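Local coordinates for protein Ceg4 (Legionella pneumophila subsp. pneumophila, PDB 6AOK) that hydrolyses phosphotyrosine as a magnesium-binding HAD-like phosphatase effector, damping eukaryotic MAPK signalling, this chain being the N-terminal phosphatase part of a longer protein, at residues Val122-Gly127 and Glu131-Leu136; Glu35-Leu40 and Ala116-Ala121; Asp147-Leu152 and Lys180-Asn185. One frame throughout, in Å; residues are numbered along the deposited sequence. Where two conformers were deposited one is given.

Interaction 1 (Val122-Gly127 and Glu131-Leu136); sequences VFKYQG and EEISKL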
loop_
_atom_site.group_PDB
_atom_site.type_symbol
_atom_site.label_atom_id
_atom_site.label_comp_id
_atom_site.label_asym_id
_atom_site.label_seq_id
_atom_site.Cartn_x
_atom_site.Cartn_y
_atom_site.Cartn_z
ATOM N N VAL A 122 -1.191 10.291 -1.525
ATOM C CA VAL A 122 -0.064 10.152 -0.603
ATOM C C VAL A 122 1.208 9.771 -1.353
ATOM O O VAL A 122 2.287 10.338 -1.115
ATOM C CB VAL A 122 -0.365 9.120 0.507
ATOM C CG1 VAL A 122 0.957 8.856 1.325
ATOM C CG2 VAL A 122 -1.494 9.672 1.434
ATOM N N PHE A 123 1.125 8.732 -2.199
ATOM C CA PHE A 123 2.289 8.342 -3.006
ATOM C C PHE A 123 2.771 9.499 -3.854
ATOM O O PHE A 123 3.970 9.750 -3.958
ATOM C CB PHE A 123 1.922 7.150 -3.921
ATOM C CG PHE A 123 2.066 5.799 -3.251
ATOM C CD1 PHE A 123 1.009 5.247 -2.509
ATOM C CD2 PHE A 123 3.239 5.081 -3.393
ATOM C CE1 PHE A 123 1.122 4.030 -1.902
ATOM C CE2 PHE A 123 3.399 3.832 -2.742
ATOM C CZ PHE A 123 2.347 3.296 -2.011
ATOM N N LYS A 124 1.850 10.219 -4.476
ATOM C CA LYS A 124 2.232 11.362 -5.323
ATOM C C LYS A 124 2.933 12.426 -4.512
ATOM O O LYS A 124 3.944 12.992 -4.949
ATOM C CB LYS A 124 0.981 11.953 -5.987
ATOM C CG LYS A 124 1.152 13.202 -6.905
ATOM C CD LYS A 124 2.105 12.915 -8.029
ATOM C CE LYS A 124 1.761 11.631 -8.795
ATOM N NZ LYS A 124 2.891 11.270 -9.736
ATOM N N TYR A 125 2.382 12.755 -3.346
ATOM C CA TYR A 125 3.022 13.768 -2.518
ATOM C C TYR A 125 4.437 13.335 -2.177
ATOM O O TYR A 125 5.371 14.174 -2.086
ATOM C CB TYR A 125 2.207 13.988 -1.241
ATOM C CG TYR A 125 2.972 14.856 -0.269
ATOM C CD1 TYR A 125 3.258 16.190 -0.585
ATOM C CD2 TYR A 125 3.420 14.350 0.927
ATOM C CE1 TYR A 125 3.998 16.988 0.276
ATOM C CE2 TYR A 125 4.151 15.137 1.797
ATOM C CZ TYR A 125 4.450 16.442 1.460
ATOM O OH TYR A 125 5.219 17.241 2.315
ATOM N N GLN A 126 4.626 12.020 -1.967
ATOM C CA GLN A 126 5.922 11.538 -1.498
ATOM C C GLN A 126 6.859 11.140 -2.631
ATOM O O GLN A 126 7.861 10.461 -2.390
ATOM C CB GLN A 126 5.736 10.414 -0.464
ATOM C CG GLN A 126 5.037 10.975 0.843
ATOM C CD GLN A 126 5.118 10.014 1.989
ATOM O OE1 GLN A 126 4.145 9.321 2.312
ATOM N NE2 GLN A 126 6.283 9.941 2.615
ATOM N N GLY A 127 6.630 11.640 -3.820
ATOM C CA GLY A 127 7.665 11.643 -4.829
ATOM C C GLY A 127 7.523 10.540 -5.833
ATOM O O GLY A 127 8.453 10.309 -6.599
ATOM N N GLU A 131 3.887 6.715 -13.466
ATOM C CA GLU A 131 4.277 5.378 -13.899
ATOM C C GLU A 131 4.363 4.414 -12.725
ATOM O O GLU A 131 3.853 3.287 -12.794
ATOM C CB GLU A 131 5.617 5.429 -14.631
ATOM C CG GLU A 131 5.956 4.105 -15.265
ATOM C CD GLU A 131 7.398 4.052 -15.751
ATOM O OE1 GLU A 131 7.949 5.120 -16.144
ATOM O OE2 GLU A 131 7.976 2.937 -15.721
ATOM N N GLU A 132 5.012 4.832 -11.632
ATOM C CA GLU A 132 5.094 3.962 -10.476
ATOM C C GLU A 132 3.729 3.735 -9.864
ATOM O O GLU A 132 3.397 2.620 -9.462
ATOM C CB GLU A 132 6.024 4.559 -9.421
ATOM C CG GLU A 132 7.465 4.516 -9.798
ATOM C CD GLU A 132 8.300 5.298 -8.790
ATOM O OE1 GLU A 132 8.146 6.549 -8.678
ATOM O OE2 GLU A 132 9.068 4.622 -8.066
ATOM N N ILE A 133 2.935 4.799 -9.739
ATOM C CA ILE A 133 1.643 4.655 -9.088
ATOM C C ILE A 133 0.731 3.752 -9.898
ATOM O O ILE A 133 -0.089 2.995 -9.326
ATOM C CB ILE A 133 1.043 6.046 -8.868
ATOM C CG1 ILE A 133 1.915 6.780 -7.850
ATOM C CG2 ILE A 133 -0.382 5.923 -8.337
ATOM C CD1 ILE A 133 1.515 8.225 -7.574
ATOM N N SER A 134 0.872 3.799 -11.221
ATOM C CA SER A 134 0.076 2.927 -12.093
ATOM C C SER A 134 0.411 1.449 -11.891
ATOM O O SER A 134 -0.310 0.590 -12.404
ATOM C CB SER A 134 0.286 3.298 -13.530
ATOM O OG SER A 134 1.528 2.814 -14.049
ATOM N N LYS A 135 1.460 1.119 -11.156
ATOM C CA LYS A 135 1.704 -0.297 -10.947
ATOM C C LYS A 135 1.080 -0.806 -9.671
ATOM O O LYS A 135 1.191 -2.000 -9.382
ATOM C CB LYS A 135 3.202 -0.606 -10.948
ATOM C CG LYS A 135 3.935 0.004 -12.115
ATOM C CD LYS A 135 3.859 -0.842 -13.344
ATOM C CE LYS A 135 4.459 -0.089 -14.592
ATOM N NZ LYS A 135 5.931 0.294 -14.442
ATOM N N LEU A 136 0.446 0.061 -8.900
ATOM C CA LEU A 136 -0.312 -0.354 -7.748
ATOM C C LEU A 136 -1.654 -0.918 -8.190
ATOM O O LEU A 136 -2.297 -0.362 -9.081
ATOM C CB LEU A 136 -0.589 0.846 -6.852
ATOM C CG LEU A 136 0.604 1.447 -6.161
ATOM C CD1 LEU A 136 0.076 2.703 -5.503
ATOM C CD2 LEU A 136 1.088 0.491 -5.089
HETATM O O HOH W 1 10.129 8.233 -8.642
#
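The Phe123 ring carries Leu136 over one face: CD1 of Leu136 stands 4.0 Å from the centroid of the Phe123 ring and 12° off the ring normal, a CH-pi contact almost over its centre. Beyond the two segments, the rings of Phe97 and Phe128 meet that of Phe123 edge to face. This packing belongs to the helix-to-strand connection of a HAD-like alpha/beta fold, in which helix 116-125 ends, a short helix 130-133 follows, and the chain enters strand 136-139 at one border of the parallel sheet. Gly127, with its positive phi of 100°, is the C-prime residue of a Schellman motif that closes helix 116-125.

Ile133 CD1 touches both Phe123 and Lys124. With CG1 set anti to the carbonyl carbon (chi1 -67°) and the chain extended beyond it, CD1 of Ile133 comes to 3.8 Å from CB of Phe123. The same methyl lies 3.6 Å from CE of Lys124, whose chain bends at chi2 and chi3 and crosses the isoleucine at about a right angle. That bend brings the ammonium group back to the connection, where Lys124 NZ hydrogen-bonds to Phe128 O in the loop and makes a salt bridge with Asp130 at the start of helix 130-133.

Glu132 is held at both carboxylate oxygens, OE2 by His98 and OE1 by the backbone N of Ser129. A water molecule adds a polar link between the segments: it donates to Glu132 OE1 at 2.6 Å and, weakly, to Gly127 O at 3.4 Å.

Interaction 2 (Glu35-Leu40 and Ala116-Ala121); sequences EFYQSL and AEYIKA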
loop_
_atom_site.group_PDB
_atom_site.type_symbol
_atom_site.label_atom_id
_atom_site.label_comp_id
_atom_site.label_asym_id
_atom_site.label_seq_id
_atom_site.Cartn_x
_atom_site.Cartn_y
_atom_site.Cartn_z
ATOM N N GLU A 35 -9.447 16.465 10.583
ATOM C CA GLU A 35 -9.707 17.622 9.725
ATOM C C GLU A 35 -8.907 17.511 8.439
ATOM O O GLU A 35 -9.422 17.825 7.364
ATOM C CB GLU A 35 -9.377 18.946 10.406
ATOM C CG GLU A 35 -10.231 19.282 11.593
ATOM C CD GLU A 35 -11.694 19.498 11.227
ATOM O OE1 GLU A 35 -12.008 19.955 10.119
ATOM O OE2 GLU A 35 -12.537 19.181 12.070
ATOM N N PHE A 36 -7.656 17.036 8.520
ATOM C CA PHE A 36 -6.826 17.003 7.323
ATOM C C PHE A 36 -7.417 16.108 6.250
ATOM O O PHE A 36 -7.597 16.536 5.118
ATOM C CB PHE A 36 -5.393 16.565 7.632
ATOM C CG PHE A 36 -4.575 16.424 6.377
ATOM C CD1 PHE A 36 -4.349 17.535 5.558
ATOM C CD2 PHE A 36 -4.117 15.186 5.973
ATOM C CE1 PHE A 36 -3.611 17.405 4.371
ATOM C CE2 PHE A 36 -3.364 15.033 4.773
ATOM C CZ PHE A 36 -3.115 16.142 3.986
ATOM N N TYR A 37 -7.762 14.871 6.586
ATOM C CA TYR A 37 -8.369 14.003 5.583
ATOM C C TYR A 37 -9.682 14.590 5.062
ATOM O O TYR A 37 -9.972 14.561 3.849
ATOM C CB TYR A 37 -8.617 12.637 6.197
ATOM C CG TYR A 37 -9.060 11.581 5.221
ATOM C CD1 TYR A 37 -10.400 11.473 4.830
ATOM C CD2 TYR A 37 -8.135 10.693 4.694
ATOM C CE1 TYR A 37 -10.787 10.483 3.917
ATOM C CE2 TYR A 37 -8.506 9.699 3.804
ATOM C CZ TYR A 37 -9.817 9.602 3.416
ATOM O OH TYR A 37 -10.177 8.630 2.510
ATOM N N GLN A 38 -10.506 15.090 5.966
ATOM C CA GLN A 38 -11.807 15.622 5.553
ATOM C C GLN A 38 -11.641 16.830 4.649
ATOM O O GLN A 38 -12.491 17.078 3.773
ATOM C CB GLN A 38 -12.639 15.985 6.796
ATOM C CG GLN A 38 -13.055 14.686 7.568
ATOM C CD GLN A 38 -14.209 13.974 6.891
ATOM O OE1 GLN A 38 -15.138 14.598 6.362
ATOM N NE2 GLN A 38 -14.205 12.697 6.974
ATOM N N SER A 39 -10.567 17.605 4.841
ATOM C CA SER A 39 -10.302 18.762 3.973
ATOM C C SER A 39 -10.010 18.364 2.535
ATOM O O SER A 39 -10.068 19.224 1.630
ATOM C CB SER A 39 -9.124 19.593 4.531
ATOM O OG SER A 39 -7.839 18.967 4.239
ATOM N N LEU A 40 -9.683 17.091 2.289
ATOM C CA LEU A 40 -9.441 16.654 0.918
ATOM C C LEU A 40 -10.728 16.313 0.178
ATOM O O LEU A 40 -10.666 15.980 -1.012
ATOM C CB LEU A 40 -8.534 15.414 0.891
ATOM C CG LEU A 40 -7.195 15.541 1.637
ATOM C CD1 LEU A 40 -6.509 14.201 1.746
ATOM C CD2 LEU A 40 -6.291 16.496 0.842
ATOM N N ALA A 116 -8.698 4.563 -3.147
ATOM C CA ALA A 116 -7.615 4.759 -4.115
ATOM C C ALA A 116 -7.242 6.230 -4.291
ATOM O O ALA A 116 -6.053 6.552 -4.447
ATOM C CB ALA A 116 -8.027 4.156 -5.468
ATOM N N GLU A 117 -8.211 7.149 -4.295
ATOM C CA GLU A 117 -7.803 8.536 -4.585
ATOM C C GLU A 117 -6.866 9.044 -3.500
ATOM O O GLU A 117 -5.900 9.778 -3.782
ATOM C CB GLU A 117 -8.994 9.495 -4.730
ATOM C CG GLU A 117 -9.977 9.083 -5.754
ATOM C CD GLU A 117 -11.178 8.350 -5.119
ATOM O OE1 GLU A 117 -11.015 7.358 -4.345
ATOM O OE2 GLU A 117 -12.293 8.781 -5.405
ATOM N N TYR A 118 -7.105 8.619 -2.270
ATOM C CA TYR A 118 -6.311 9.112 -1.153
ATOM C C TYR A 118 -4.926 8.495 -1.173
ATOM O O TYR A 118 -3.910 9.186 -0.989
ATOM C CB TYR A 118 -7.003 8.754 0.164
ATOM C CG TYR A 118 -6.157 9.210 1.326
ATOM C CD1 TYR A 118 -5.507 8.295 2.155
ATOM C CD2 TYR A 118 -6.002 10.580 1.574
ATOM C CE1 TYR A 118 -4.699 8.759 3.254
ATOM C CE2 TYR A 118 -5.223 11.038 2.646
ATOM C CZ TYR A 118 -4.576 10.124 3.470
ATOM O OH TYR A 118 -3.863 10.548 4.569
ATOM N N ILE A 119 -4.878 7.178 -1.373
ATOM C CA ILE A 119 -3.610 6.463 -1.424
ATOM C C ILE A 119 -2.732 7.025 -2.538
ATOM O O ILE A 119 -1.556 7.314 -2.317
ATOM C CB ILE A 119 -3.867 4.944 -1.585
ATOM C CG1 ILE A 119 -4.524 4.389 -0.303
ATOM C CG2 ILE A 119 -2.585 4.240 -1.952
ATOM C CD1 ILE A 119 -5.147 2.976 -0.523
ATOM N N LYS A 120 -3.307 7.254 -3.729
ATOM C CA LYS A 120 -2.519 7.798 -4.830
ATOM C C LYS A 120 -2.020 9.208 -4.524
ATOM O O LYS A 120 -0.918 9.592 -4.958
ATOM C CB LYS A 120 -3.344 7.798 -6.106
ATOM C CG LYS A 120 -3.619 6.409 -6.646
ATOM C CD LYS A 120 -4.327 6.656 -7.986
ATOM C CE LYS A 120 -5.011 5.492 -8.443
ATOM N NZ LYS A 120 -5.764 5.912 -9.710
ATOM N N ALA A 121 -2.823 10.006 -3.814
ATOM C CA ALA A 121 -2.345 11.342 -3.436
ATOM C C ALA A 121 -1.177 11.254 -2.462
ATOM O O ALA A 121 -0.265 12.081 -2.531
ATOM C CB ALA A 121 -3.462 12.185 -2.827
#
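Next to the DxDx(T/V) motif of this HAD-like phosphatase, Tyr118 of helix 116-125 meets Tyr37 and Leu40 of segment 35-40. The two aromatic rings form an edge-to-face pair, with centroids 4.6 Å apart and planes at 53°, so the T-shape is strongly tilted. Tyr37 supplies the edge: its CE2 sits over the Tyr118 face and reaches CG of that ring at 3.4 Å, while the neighbouring Tyr37 CD2 lies 3.6 Å from Tyr118 CE2.

Both tyrosines hold CG opposite the backbone N (chi1 -172° for Tyr37 and 178° for Tyr118), and each ring points away from its own helix toward the other. The outer end of Tyr37 is held by a hydrogen bond between its OH and Asn114 OD1, a link to the loop just before helix 116-125.

Leu40 approaches from a different direction. Its CD1 lies in the plane of the Tyr118 ring, at the edge, 3.5 Å from CE2 of Tyr118, so one tyrosine is met over a face and at an edge by residues three apart in sequence. Helix 60-71 packs on Leu40 through Ala63, Leu66 and Phe67, extending this buried apolar cluster.

The Tyr118 side chain is about 4 Å from that of Asp20, a magnesium ligand together with Asp18 and Asp167, while the ion itself is about 11 Å from the Tyr118 side chain. The contact therefore flanks, through Tyr118, the DxD motif typical of HAD-like phosphatases.

Interaction 3 (Asp147-Leu152 and Lys180-Asn185); sequences DVNSRL and KGKGYN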
loop_
_atom_site.group_PDB
_atom_site.type_symbol
_atom_site.label_atom_id
_atom_site.label_comp_id
_atom_site.label_asym_id
_atom_site.label_seq_id
_atom_site.Cartn_x
_atom_site.Cartn_y
_atom_site.Cartn_z
ATOM N N ASP A 147 -11.343 -9.666 -1.408
ATOM C CA ASP A 147 -10.433 -8.953 -2.297
ATOM C C ASP A 147 -9.205 -9.803 -2.628
ATOM O O ASP A 147 -8.788 -9.871 -3.790
ATOM C CB ASP A 147 -10.026 -7.621 -1.682
ATOM C CG ASP A 147 -11.058 -6.498 -1.969
ATOM O OD1 ASP A 147 -11.999 -6.720 -2.766
ATOM O OD2 ASP A 147 -10.946 -5.392 -1.402
ATOM N N VAL A 148 -8.592 -10.438 -1.629
ATOM C CA VAL A 148 -7.399 -11.247 -1.927
ATOM C C VAL A 148 -7.794 -12.539 -2.662
ATOM O O VAL A 148 -7.083 -13.030 -3.563
ATOM C CB VAL A 148 -6.648 -11.537 -0.615
ATOM C CG1 VAL A 148 -5.471 -12.526 -0.808
ATOM C CG2 VAL A 148 -6.209 -10.197 0.007
ATOM N N ASN A 149 -8.906 -13.148 -2.244
ATOM C CA ASN A 149 -9.338 -14.374 -2.887
ATOM C C ASN A 149 -9.595 -14.137 -4.368
ATOM O O ASN A 149 -9.188 -14.937 -5.222
ATOM C CB ASN A 149 -10.601 -14.898 -2.211
ATOM C CG ASN A 149 -11.065 -16.223 -2.818
ATOM O OD1 ASN A 149 -10.403 -17.241 -2.643
ATOM N ND2 ASN A 149 -12.204 -16.215 -3.531
ATOM N N SER A 150 -10.294 -13.053 -4.687
ATOM C CA SER A 150 -10.597 -12.754 -6.084
ATOM C C SER A 150 -9.330 -12.392 -6.863
ATOM O O SER A 150 -9.139 -12.815 -8.006
ATOM C CB SER A 150 -11.613 -11.610 -6.151
ATOM O OG SER A 150 -12.902 -12.049 -5.776
ATOM N N ARG A 151 -8.457 -11.601 -6.266
ATOM C CA ARG A 151 -7.225 -11.213 -6.945
ATOM C C ARG A 151 -6.322 -12.422 -7.222
ATOM O O ARG A 151 -5.770 -12.560 -8.327
ATOM C CB ARG A 151 -6.509 -10.180 -6.087
ATOM C CG ARG A 151 -5.221 -9.697 -6.721
ATOM C CD ARG A 151 -5.536 -8.932 -8.009
ATOM N NE ARG A 151 -4.324 -8.241 -8.434
ATOM C CZ ARG A 151 -3.929 -8.139 -9.690
ATOM N NH1 ARG A 151 -4.624 -8.740 -10.643
ATOM N NH2 ARG A 151 -2.843 -7.434 -9.971
ATOM N N LEU A 152 -6.186 -13.337 -6.263
ATOM C CA LEU A 152 -5.323 -14.505 -6.499
ATOM C C LEU A 152 -5.940 -15.493 -7.492
ATOM O O LEU A 152 -5.232 -16.356 -8.037
ATOM C CB LEU A 152 -5.020 -15.214 -5.180
ATOM C CG LEU A 152 -3.938 -14.614 -4.281
ATOM C CD1 LEU A 152 -3.841 -15.424 -2.961
ATOM C CD2 LEU A 152 -2.597 -14.629 -5.020
ATOM N N LYS A 180 -3.783 -18.988 1.812
ATOM C CA LYS A 180 -3.685 -20.432 1.987
ATOM C C LYS A 180 -4.762 -21.154 1.186
ATOM O O LYS A 180 -4.525 -22.244 0.689
ATOM C CB LYS A 180 -3.776 -20.801 3.466
ATOM C CG LYS A 180 -2.577 -20.385 4.303
ATOM C CD LYS A 180 -2.829 -20.770 5.768
ATOM C CE LYS A 180 -1.732 -20.280 6.674
ATOM N NZ LYS A 180 -0.437 -20.973 6.429
ATOM N N GLY A 181 -5.927 -20.537 1.019
ATOM C CA GLY A 181 -6.972 -21.145 0.194
ATOM C C GLY A 181 -6.696 -21.078 -1.290
ATOM O O GLY A 181 -7.531 -21.515 -2.100
ATOM N N LYS A 182 -5.560 -20.491 -1.672
ATOM C CA LYS A 182 -5.110 -20.537 -3.058
ATOM C C LYS A 182 -3.838 -21.375 -3.217
ATOM O O LYS A 182 -3.143 -21.280 -4.239
ATOM C CB LYS A 182 -4.918 -19.124 -3.592
ATOM C CG LYS A 182 -6.251 -18.398 -3.833
ATOM C CD LYS A 182 -7.012 -19.009 -5.061
ATOM C CE LYS A 182 -8.527 -18.670 -5.058
ATOM N NZ LYS A 182 -9.254 -19.552 -4.053
ATOM N N GLY A 183 -3.559 -22.258 -2.255
ATOM C CA GLY A 183 -2.522 -23.249 -2.426
ATOM C C GLY A 183 -1.138 -22.857 -1.959
ATOM O O GLY A 183 -0.231 -23.658 -2.062
ATOM N N TYR A 184 -0.941 -21.666 -1.426
ATOM C CA TYR A 184 0.376 -21.289 -0.939
ATOM C C TYR A 184 0.605 -21.844 0.459
ATOM O O TYR A 184 -0.305 -21.851 1.288
ATOM C CB TYR A 184 0.486 -19.757 -0.911
ATOM C CG TYR A 184 0.486 -19.165 -2.329
ATOM C CD1 TYR A 184 1.645 -19.139 -3.076
ATOM C CD2 TYR A 184 -0.686 -18.678 -2.907
ATOM C CE1 TYR A 184 1.659 -18.629 -4.349
ATOM C CE2 TYR A 184 -0.678 -18.167 -4.193
ATOM C CZ TYR A 184 0.509 -18.156 -4.904
ATOM O OH TYR A 184 0.552 -17.680 -6.194
ATOM N N ASN A 185 1.837 -22.284 0.712
ATOM C CA ASN A 185 2.248 -22.885 1.971
ATOM C C ASN A 185 3.273 -22.004 2.675
ATOM O O ASN A 185 3.763 -21.006 2.127
ATOM C CB ASN A 185 2.810 -24.293 1.749
ATOM C CG ASN A 185 3.835 -24.349 0.647
ATOM O OD1 ASN A 185 4.621 -23.412 0.458
ATOM N ND2 ASN A 185 3.853 -25.454 -0.080
#
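The backbones of helix 144-153 and the loop after helix 169-180 come nearest at Leu152 and Lys182, whose CA atoms are 6.9 Å apart, where a type I beta turn runs from Lys180 to Gly183. Lys182 carries most of the contact. Its chain, bent at chi2 and chi4, runs past Leu152 in the opposite direction, with CG of Lys182 3.7 Å from CB of Leu152.

Beyond this apolar stem, Lys182 NZ donates to Asn149 OD1 at 2.9 Å, with a C=O...N angle of 143° and the donor tilted 27° from the amide's carbonyl plane. A chi1 near trans (-178°) carries the Asn149 amide out toward the loop, where the lysine crosses it at about a right angle. Lys182 NZ also hydrogen-bonds to Gly181 O at 3.3 Å, from above the carbonyl plane, tying it to its own turn.

Tyr184 touches more loosely, CE2 lying 4.1 Å from CD2 of Leu152. Tyr184 OH accepts a hydrogen bond from Ala159 N, and Arg158 makes a cation-pi contact with the ring. Two connections of the HAD-like alpha/beta fold thus meet away from the metal site, with Val179 of helix 169-180 and Phe16 of central strand 13-17 against Leu152.

Overall arrangement
Interactions 1 and 2 share helix 116-125 and touch, CG2 of Ile133 lying 3.7 Å from CG of Lys120; their centres are 14 Å apart. Interaction 2 is wholly buried, aromatic and next to Asp20 of the metal-binding motif. Interaction 1, partly buried, mixes an apolar interior with polar groups at its border, at the approach to strand 136-139. Interaction 3 uses another helix, 144-153, lies across the chain's centre from the other two at about 26 and 29 Å between centres, and is away from the annotated sites. Of the three, it alone has a direct hydrogen bond between its segments, in keeping with its partly exposed lysine and asparagine.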